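Aspartate aminotransferase (Rhodobacter sphaeroides, PDB 3NRA) probably catalyses the pyridoxal-phosphate-dependent transfer of an amino group from L-aspartate to 2-oxoglutarate, giving oxaloacetate and L-glutamate. Local coordinates at residues 72-77 / 283-288; 76-81 / 274-279; 82-87 / 105-110. All blocks are in the same frame, centred on the assembly; numbering follows the deposited sequence.

How the contacts relate
At the end of helix 70-73 the chain enters segment 72-77, the first half of contact 1, and runs without a break through 76-81 and into helix 81-95, where contact 3 begins. Contact 3 closes first, when strand 105-108 reaches segment 82-87. Contact 2 closes at helix 269-282, and contact 1 a few residues later at 283-288. The three loops are therefore concentric, contact 3 innermost and contact 1 outermost, and none cross. They meet physically too: contacts 1 and 2 share Glu76 and Tyr77, and Glu76 bridges to Arg84 of contact 3. Together they tie an early helical stretch to the edge strand of the seven-stranded sheet and to the end of helix 269-282.

Contact 1 of 3, residues 72-77 / 283-288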
loop_
_atom_site.group_PDB
_atom_site.type_symbol
_atom_site.label_atom_id
_atom_site.label_comp_id
_atom_site.label_asym_id
_atom_site.label_seq_id
_atom_site.Cartn_x
_atom_site.Cartn_y
_atom_site.Cartn_z
ATOM N N GLN B 72 13.220 11.553 7.580
ATOM C CA GLN B 72 11.928 11.601 6.865
ATOM C C GLN B 72 11.657 10.301 6.090
ATOM O O GLN B 72 10.518 9.881 5.992
ATOM C CB GLN B 72 11.849 12.800 5.925
ATOM C CG GLN B 72 10.430 13.073 5.386
ATOM C CD GLN B 72 9.460 13.442 6.491
ATOM O OE1 GLN B 72 9.622 14.461 7.147
ATOM N NE2 GLN B 72 8.462 12.590 6.721
ATOM N N ALA B 73 12.713 9.707 5.535
ATOM C CA ALA B 73 12.599 8.532 4.679
ATOM C C ALA B 73 12.088 7.343 5.454
ATOM O O ALA B 73 11.344 6.526 4.898
ATOM C CB ALA B 73 13.959 8.193 4.056
ATOM N N TYR B 74 12.519 7.230 6.733
ATOM C CA TYR B 74 12.061 6.164 7.626
ATOM C C TYR B 74 11.215 6.726 8.794
ATOM O O TYR B 74 11.580 7.734 9.427
ATOM C CB TYR B 74 13.263 5.366 8.162
ATOM C CG TYR B 74 13.919 4.494 7.106
ATOM C CD1 TYR B 74 14.886 5.011 6.241
ATOM C CD2 TYR B 74 13.571 3.162 6.972
ATOM C CE1 TYR B 74 15.483 4.194 5.251
ATOM C CE2 TYR B 74 14.147 2.359 6.028
ATOM C CZ TYR B 74 15.118 2.868 5.174
ATOM O OH TYR B 74 15.664 2.037 4.231
ATOM N N THR B 75 10.067 6.111 9.026
ATOM C CA THR B 75 9.132 6.522 10.100
ATOM C C THR B 75 8.625 5.269 10.755
ATOM O O THR B 75 8.792 4.159 10.200
ATOM C CB THR B 75 7.871 7.256 9.543
ATOM O OG1 THR B 75 6.984 6.297 8.925
ATOM C CG2 THR B 75 8.245 8.362 8.530
ATOM N N GLU B 76 7.969 5.434 11.907
ATOM C CA GLU B 76 7.222 4.363 12.538
ATOM C C GLU B 76 6.213 3.855 11.541
ATOM O O GLU B 76 5.766 4.617 10.693
ATOM C CB GLU B 76 6.518 4.889 13.808
ATOM C CG GLU B 76 7.477 5.053 15.014
ATOM C CD GLU B 76 6.823 5.654 16.265
ATOM O OE1 GLU B 76 5.585 5.497 16.456
ATOM O OE2 GLU B 76 7.578 6.250 17.099
ATOM N N TYR B 77 5.852 2.581 11.622
ATOM C CA TYR B 77 4.872 1.993 10.664
ATOM C C TYR B 77 3.541 2.741 10.655
ATOM O O TYR B 77 2.965 2.955 9.600
ATOM C CB TYR B 77 4.604 0.497 10.950
ATOM C CG TYR B 77 5.820 -0.403 10.937
ATOM C CD1 TYR B 77 6.708 -0.397 9.879
ATOM C CD2 TYR B 77 6.065 -1.291 11.996
ATOM C CE1 TYR B 77 7.820 -1.233 9.862
ATOM C CE2 TYR B 77 7.186 -2.123 11.997
ATOM C CZ TYR B 77 8.049 -2.097 10.927
ATOM O OH TYR B 77 9.168 -2.911 10.924
ATOM N N SER B 283 2.653 -2.813 3.434
ATOM C CA SER B 283 3.591 -1.921 2.713
ATOM C C SER B 283 4.608 -1.161 3.597
ATOM O O SER B 283 5.252 -0.204 3.113
ATOM C CB SER B 283 2.793 -0.911 1.879
ATOM O OG SER B 283 1.994 -0.065 2.709
ATOM N N LEU B 284 4.801 -1.626 4.850
ATOM C CA LEU B 284 5.625 -0.942 5.898
ATOM C C LEU B 284 5.028 0.374 6.399
ATOM O O LEU B 284 4.710 0.495 7.566
ATOM C CB LEU B 284 7.089 -0.734 5.465
ATOM C CG LEU B 284 7.927 -1.941 5.058
ATOM C CD1 LEU B 284 9.304 -1.485 4.598
ATOM C CD2 LEU B 284 8.052 -2.955 6.207
ATOM N N ARG B 285 4.928 1.372 5.528
ATOM C CA ARG B 285 4.499 2.679 5.931
ATOM C C ARG B 285 3.948 3.404 4.739
ATOM O O ARG B 285 4.176 2.996 3.611
ATOM C CB ARG B 285 5.671 3.452 6.530
ATOM C CG ARG B 285 6.905 3.614 5.574
ATOM C CD ARG B 285 8.039 4.348 6.245
ATOM N NE ARG B 285 8.477 3.572 7.373
ATOM C CZ ARG B 285 9.297 2.512 7.319
ATOM N NH1 ARG B 285 9.922 2.155 6.183
ATOM N NH2 ARG B 285 9.518 1.822 8.426
ATOM N N ALA B 286 3.174 4.464 4.988
ATOM C CA ALA B 286 2.962 5.487 3.977
ATOM C C ALA B 286 4.335 6.045 3.589
ATOM O O ALA B 286 5.187 6.250 4.459
ATOM C CB ALA B 286 2.055 6.609 4.538
ATOM N N ALA B 287 4.545 6.304 2.301
ATOM C CA ALA B 287 5.868 6.757 1.813
ATOM C C ALA B 287 6.433 7.837 2.744
ATOM O O ALA B 287 5.764 8.866 3.013
ATOM C CB ALA B 287 5.777 7.283 0.381
ATOM N N GLY B 288 7.629 7.571 3.283
ATOM C CA GLY B 288 8.266 8.479 4.215
ATOM C C GLY B 288 8.282 9.922 3.738
ATOM O O GLY B 288 7.855 10.812 4.460
HETATM O O HOH W 1 10.768 3.915 4.217
HETATM O O HOH W 2 2.754 5.235 7.763
#
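Ala73 and Gly288 bring their backbones within 4.4 Å (CA to CA), and Tyr77 and Arg285 form a second close approach further along. Gly288 fits for lack of a side chain, since a CB would run into the carbonyl oxygens of Gln72 and Ala73. The Gln72 side chain, bent at chi2, brings NE2 to Gly288 O, to which it donates at 2.9 Å. Arg285 does most of the work. Its CG lies between the backbone N and the carbonyl carbon (chi1 58°), and the chain bends at chi3, which places NE 2.9 Å from Thr75 O. NH2 adds a weak second bond to the same oxygen, while NH1 donates a hydrogen bond to a water that in turn donates to Ala73 O. An alanine in place of Arg285 would probably leave Thr75 O without its NE and NH2 donors and the water on Ala73 O without its NH1 partner. The Tyr77 ring, turned only 20° from the guanidinium plane, brings CE1 to 3.8 Å from Arg285 NH2. A second water joins Tyr77 O to Ala286 N. The contact thus links the end of helix 70-73 to the loop between helices 269-282 and 288-291, with Tyr74 stacked on His46 of the second subunit.

Contact 2 of 3, residues 76-81 / 274-279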
loop_
_atom_site.group_PDB
_atom_site.type_symbol
_atom_site.label_atom_id
_atom_site.label_comp_id
_atom_site.label_asym_id
_atom_site.label_seq_id
_atom_site.Cartn_x
_atom_site.Cartn_y
_atom_site.Cartn_z
ATOM N N GLU B 76 7.969 5.434 11.907
ATOM C CA GLU B 76 7.222 4.363 12.538
ATOM C C GLU B 76 6.213 3.855 11.541
ATOM O O GLU B 76 5.766 4.617 10.693
ATOM C CB GLU B 76 6.518 4.889 13.808
ATOM C CG GLU B 76 7.477 5.053 15.014
ATOM C CD GLU B 76 6.823 5.654 16.265
ATOM O OE1 GLU B 76 5.585 5.497 16.456
ATOM O OE2 GLU B 76 7.578 6.250 17.099
ATOM N N TYR B 77 5.852 2.581 11.622
ATOM C CA TYR B 77 4.872 1.993 10.664
ATOM C C TYR B 77 3.541 2.741 10.655
ATOM O O TYR B 77 2.965 2.955 9.600
ATOM C CB TYR B 77 4.604 0.497 10.950
ATOM C CG TYR B 77 5.820 -0.403 10.937
ATOM C CD1 TYR B 77 6.708 -0.397 9.879
ATOM C CD2 TYR B 77 6.065 -1.291 11.996
ATOM C CE1 TYR B 77 7.820 -1.233 9.862
ATOM C CE2 TYR B 77 7.186 -2.123 11.997
ATOM C CZ TYR B 77 8.049 -2.097 10.927
ATOM O OH TYR B 77 9.168 -2.911 10.924
ATOM N N ARG B 78 3.080 3.167 11.823
ATOM C CA ARG B 78 1.825 3.978 11.921
ATOM C C ARG B 78 1.939 5.445 11.439
ATOM O O ARG B 78 0.931 6.146 11.355
ATOM C CB ARG B 78 1.277 3.943 13.346
ATOM C CG ARG B 78 2.074 4.691 14.366
ATOM C CD ARG B 78 1.571 4.407 15.781
ATOM N NE ARG B 78 1.850 3.039 16.217
ATOM C CZ ARG B 78 1.732 2.599 17.476
ATOM N NH1 ARG B 78 1.316 3.414 18.467
ATOM N NH2 ARG B 78 2.041 1.329 17.756
ATOM N N GLY B 79 3.162 5.902 11.181
ATOM C CA GLY B 79 3.403 7.202 10.561
ATOM C C GLY B 79 4.294 8.045 11.432
ATOM O O GLY B 79 4.360 7.839 12.634
ATOM N N ASP B 80 4.959 9.011 10.813
ATOM C CA ASP B 80 5.827 9.963 11.510
ATOM C C ASP B 80 5.139 10.567 12.771
ATOM O O ASP B 80 4.021 11.083 12.700
ATOM C CB ASP B 80 6.285 11.066 10.539
ATOM C CG ASP B 80 7.193 12.113 11.216
ATOM O OD1 ASP B 80 6.680 12.970 11.989
ATOM O OD2 ASP B 80 8.403 12.074 10.989
ATOM N N LEU B 81 5.803 10.446 13.912
ATOM C CA LEU B 81 5.249 10.895 15.195
ATOM C C LEU B 81 4.982 12.404 15.220
ATOM O O LEU B 81 3.911 12.835 15.585
ATOM C CB LEU B 81 6.201 10.531 16.335
ATOM C CG LEU B 81 5.716 10.794 17.780
ATOM C CD1 LEU B 81 4.441 9.992 18.105
ATOM C CD2 LEU B 81 6.859 10.459 18.786
ATOM N N ARG B 274 -4.523 -2.895 15.537
ATOM C CA ARG B 274 -4.569 -3.974 14.546
ATOM C C ARG B 274 -4.146 -3.501 13.143
ATOM O O ARG B 274 -3.330 -4.152 12.499
ATOM C CB ARG B 274 -5.948 -4.606 14.505
ATOM C CG ARG B 274 -6.292 -5.374 15.795
ATOM C CD ARG B 274 -7.366 -6.394 15.572
ATOM N NE ARG B 274 -8.693 -5.817 15.384
ATOM C CZ ARG B 274 -9.717 -5.886 16.259
ATOM N NH1 ARG B 274 -9.594 -6.474 17.455
ATOM N NH2 ARG B 274 -10.891 -5.356 15.929
HETATM N N MSE B 275 -4.673 -2.347 12.707
HETATM C CA MSE B 275 -4.359 -1.787 11.381
HETATM C C MSE B 275 -2.844 -1.481 11.245
HETATM O O MSE B 275 -2.270 -1.640 10.170
HETATM C CB MSE B 275 -5.163 -0.493 11.138
HETATM C CG MSE B 275 -6.696 -0.678 11.067
HETATM SE SE MSE B 275 -7.639 1.007 11.056
HETATM C CE MSE B 275 -6.914 1.660 9.409
ATOM N N GLU B 276 -2.232 -1.047 12.355
ATOM C CA GLU B 276 -0.782 -0.773 12.432
ATOM C C GLU B 276 0.025 -2.027 12.238
ATOM O O GLU B 276 1.006 -2.047 11.503
ATOM C CB GLU B 276 -0.433 -0.187 13.807
ATOM C CG GLU B 276 1.035 0.254 13.969
ATOM C CD GLU B 276 1.938 -0.806 14.580
ATOM O OE1 GLU B 276 1.763 -1.129 15.771
ATOM O OE2 GLU B 276 2.849 -1.279 13.879
ATOM N N LYS B 277 -0.386 -3.090 12.916
ATOM C CA LYS B 277 0.323 -4.355 12.833
ATOM C C LYS B 277 0.242 -4.900 11.410
ATOM O O LYS B 277 1.249 -5.328 10.846
ATOM C CB LYS B 277 -0.250 -5.368 13.839
ATOM C CG LYS B 277 0.175 -5.119 15.284
ATOM C CD LYS B 277 -0.897 -5.636 16.278
ATOM C CE LYS B 277 -0.332 -5.947 17.675
ATOM N NZ LYS B 277 -0.258 -7.449 17.921
ATOM N N LEU B 278 -0.934 -4.791 10.802
ATOM C CA LEU B 278 -1.098 -5.232 9.440
ATOM C C LEU B 278 -0.317 -4.358 8.432
ATOM O O LEU B 278 0.294 -4.893 7.514
ATOM C CB LEU B 278 -2.561 -5.310 9.073
ATOM C CG LEU B 278 -2.905 -5.751 7.650
ATOM C CD1 LEU B 278 -2.187 -7.019 7.259
ATOM C CD2 LEU B 278 -4.404 -5.936 7.534
ATOM N N GLN B 279 -0.327 -3.037 8.614
ATOM C CA GLN B 279 0.388 -2.134 7.678
ATOM C C GLN B 279 1.870 -2.514 7.527
ATOM O O GLN B 279 2.441 -2.403 6.437
ATOM C CB GLN B 279 0.278 -0.659 8.120
ATOM C CG GLN B 279 1.087 0.299 7.233
ATOM C CD GLN B 279 0.428 1.658 7.049
ATOM O OE1 GLN B 279 -0.424 1.828 6.177
ATOM N NE2 GLN B 279 0.820 2.634 7.876
#
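Tyr77 and Arg78, the two central residues of a type I beta turn from Glu76 to Gly79, meet the side of helix 269-282 through Glu276 and Gln279. The turn is closed by Gly79 N donating to Glu76 O, and its last residue has backbone angles that call for glycine. The CG of Gln279 stands anti to the backbone N (chi1 176°), and NE2 donates to Tyr77 O at 2.8 Å, with that oxygen lying in the plane of the amide. The same NE2 is also bonded to Ile107 O, so one amide group joins helix, turn and strand. Arg78 crosses Glu276 at a slant, with its CB 3.7 Å from Glu276 CG. At its tip NH2 forms a salt bridge to Glu276 OE1, 3.2 Å long, meeting that oxygen from above the carboxylate plane. The other carboxylate oxygen, OE2, sits at the edge of the Tyr77 ring, 3.7 Å from CD2. Both carboxylate contacts belong to one of two deposited conformers of Glu276 and are to that extent doubtful; the firmer polar partner of Arg78 is Arg102 O, met by NH1. Arg78 also pairs through its backbone with Ile107, on the edge strand. That antiparallel neighbour of strand 263-267, in a mixed seven-stranded sheet ordered 1-7-6-5-4-2-3, belongs to the large domain of fold-type I pyridoxal-phosphate enzymes.

Contact 3 of 3, residues 82-87 / 105-110; sequences GIRDLL and LIITPG
Arg84 lies in a buried contact with Leu105 and Ile107, yet it meets them with its methylene stem and makes no hydrogen bond across. Its CG, anti to the carbonyl carbon (chi1 -81°), is 4.0 Å from Leu105 CD2, and the two side chains slide past each other in opposite directions. Further out, CD comes to 3.2 Å from Leu105 O, a close approach of a carbon to a carbonyl oxygen. Ile107 CD1 tucks in beside the stem, 4.1 Å from Arg84 CG. It also touches Ile83 CG2, the two isoleucines crossing at about a right angle. Leu87, one turn along the helix from Ile83, extends the apolar surface, with CB 4.4 Å from Leu105 CD2. The axes of helix 82-87 and strand 105-108 pass 9.4 Å apart with their directions at 117°, so the helix lies across the strand on the side that Leu105 and Ile107 face. The polar end of Arg84 is served from elsewhere: NH1 bonds Ala101 O, and NH2 bonds Gly79 O and forms a salt bridge with Glu76. Aliphatic packing therefore carries the contact itself, while the buried guanidinium has carbonyl partners and a carboxylate that would probably balance its charge.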
loop_
_atom_site.group_PDB
_atom_site.type_symbol
_atom_site.label_atom_id
_atom_site.label_comp_id
_atom_site.label_asym_id
_atom_site.label_seq_id
_atom_site.Cartn_x
_atom_site.Cartn_y
_atom_site.Cartn_z
ATOM N N GLY B 82 5.965 13.194 14.821
ATOM C CA GLY B 82 5.796 14.656 14.758
ATOM C C GLY B 82 4.584 15.091 13.917
ATOM O O GLY B 82 3.859 16.004 14.298
ATOM N N ILE B 83 4.330 14.390 12.812
ATOM C CA ILE B 83 3.236 14.737 11.912
ATOM C C ILE B 83 1.902 14.282 12.523
ATOM O O ILE B 83 0.907 15.011 12.495
ATOM C CB ILE B 83 3.480 14.161 10.479
ATOM C CG1 ILE B 83 4.736 14.815 9.876
ATOM C CG2 ILE B 83 2.280 14.436 9.555
ATOM C CD1 ILE B 83 5.227 14.168 8.632
ATOM N N ARG B 84 1.894 13.118 13.144
ATOM C CA ARG B 84 0.699 12.707 13.881
ATOM C C ARG B 84 0.312 13.695 15.001
ATOM O O ARG B 84 -0.858 14.072 15.119
ATOM C CB ARG B 84 0.867 11.315 14.436
ATOM C CG ARG B 84 0.597 10.264 13.416
ATOM C CD ARG B 84 0.584 8.921 14.031
ATOM N NE ARG B 84 1.937 8.460 14.316
ATOM C CZ ARG B 84 2.376 7.927 15.471
ATOM N NH1 ARG B 84 1.580 7.766 16.542
ATOM N NH2 ARG B 84 3.642 7.523 15.541
ATOM N N ASP B 85 1.304 14.152 15.767
ATOM C CA ASP B 85 1.088 15.168 16.785
ATOM C C ASP B 85 0.574 16.513 16.227
ATOM O O ASP B 85 -0.211 17.179 16.878
ATOM C CB ASP B 85 2.376 15.402 17.598
ATOM C CG ASP B 85 2.711 14.238 18.536
ATOM O OD1 ASP B 85 1.808 13.405 18.838
ATOM O OD2 ASP B 85 3.881 14.174 18.986
ATOM N N LEU B 86 1.049 16.910 15.053
ATOM C CA LEU B 86 0.521 18.107 14.369
ATOM C C LEU B 86 -0.925 17.867 13.911
ATOM O O LEU B 86 -1.759 18.750 14.009
ATOM C CB LEU B 86 1.355 18.485 13.143
ATOM C CG LEU B 86 2.421 19.570 13.224
ATOM C CD1 LEU B 86 3.122 19.654 11.849
ATOM C CD2 LEU B 86 1.854 20.976 13.644
ATOM N N LEU B 87 -1.202 16.685 13.377
ATOM C CA LEU B 87 -2.488 16.449 12.703
ATOM C C LEU B 87 -3.656 16.255 13.667
ATOM O O LEU B 87 -4.769 16.710 13.391
ATOM C CB LEU B 87 -2.398 15.261 11.767
ATOM C CG LEU B 87 -1.702 15.425 10.414
ATOM C CD1 LEU B 87 -1.876 14.074 9.618
ATOM C CD2 LEU B 87 -2.237 16.580 9.614
ATOM N N LEU B 105 -4.377 7.108 15.832
ATOM C CA LEU B 105 -4.167 7.820 14.553
ATOM C C LEU B 105 -3.086 7.118 13.744
ATOM O O LEU B 105 -1.995 6.954 14.212
ATOM C CB LEU B 105 -3.781 9.272 14.776
ATOM C CG LEU B 105 -3.500 10.113 13.519
ATOM C CD1 LEU B 105 -4.717 10.130 12.511
ATOM C CD2 LEU B 105 -3.122 11.516 13.916
ATOM N N ILE B 106 -3.438 6.689 12.536
ATOM C CA ILE B 106 -2.510 6.021 11.634
ATOM C C ILE B 106 -2.491 6.785 10.332
ATOM O O ILE B 106 -3.549 7.273 9.891
ATOM C CB ILE B 106 -2.915 4.531 11.388
ATOM C CG1 ILE B 106 -1.858 3.811 10.570
ATOM C CG2 ILE B 106 -4.280 4.432 10.709
ATOM C CD1 ILE B 106 -2.067 2.226 10.484
ATOM N N ILE B 107 -1.276 6.941 9.755
ATOM C CA ILE B 107 -1.095 7.461 8.417
ATOM C C ILE B 107 -0.862 6.318 7.426
ATOM O O ILE B 107 -0.007 5.462 7.658
ATOM C CB ILE B 107 0.093 8.393 8.325
ATOM C CG1 ILE B 107 -0.022 9.530 9.372
ATOM C CG2 ILE B 107 0.185 8.973 6.877
ATOM C CD1 ILE B 107 1.195 10.519 9.377
ATOM N N THR B 108 -1.585 6.358 6.297
ATOM C CA THR B 108 -1.755 5.199 5.407
ATOM C C THR B 108 -1.489 5.585 3.933
ATOM O O THR B 108 -1.523 6.796 3.578
ATOM C CB THR B 108 -3.200 4.660 5.463
ATOM O OG1 THR B 108 -4.097 5.719 5.147
ATOM C CG2 THR B 108 -3.548 4.090 6.853
ATOM N N PRO B 109 -1.251 4.562 3.059
ATOM C CA PRO B 109 -1.122 4.819 1.618
ATOM C C PRO B 109 -2.485 5.135 0.971
ATOM O O PRO B 109 -3.186 4.228 0.477
ATOM C CB PRO B 109 -0.509 3.535 1.072
ATOM C CG PRO B 109 -0.816 2.469 2.129
ATOM C CD PRO B 109 -0.886 3.170 3.422
ATOM N N GLY B 110 -2.850 6.422 1.002
ATOM C CA GLY B 110 -4.151 6.864 0.544
ATOM C C GLY B 110 -5.203 6.534 1.583
ATOM O O GLY B 110 -4.934 5.804 2.571
#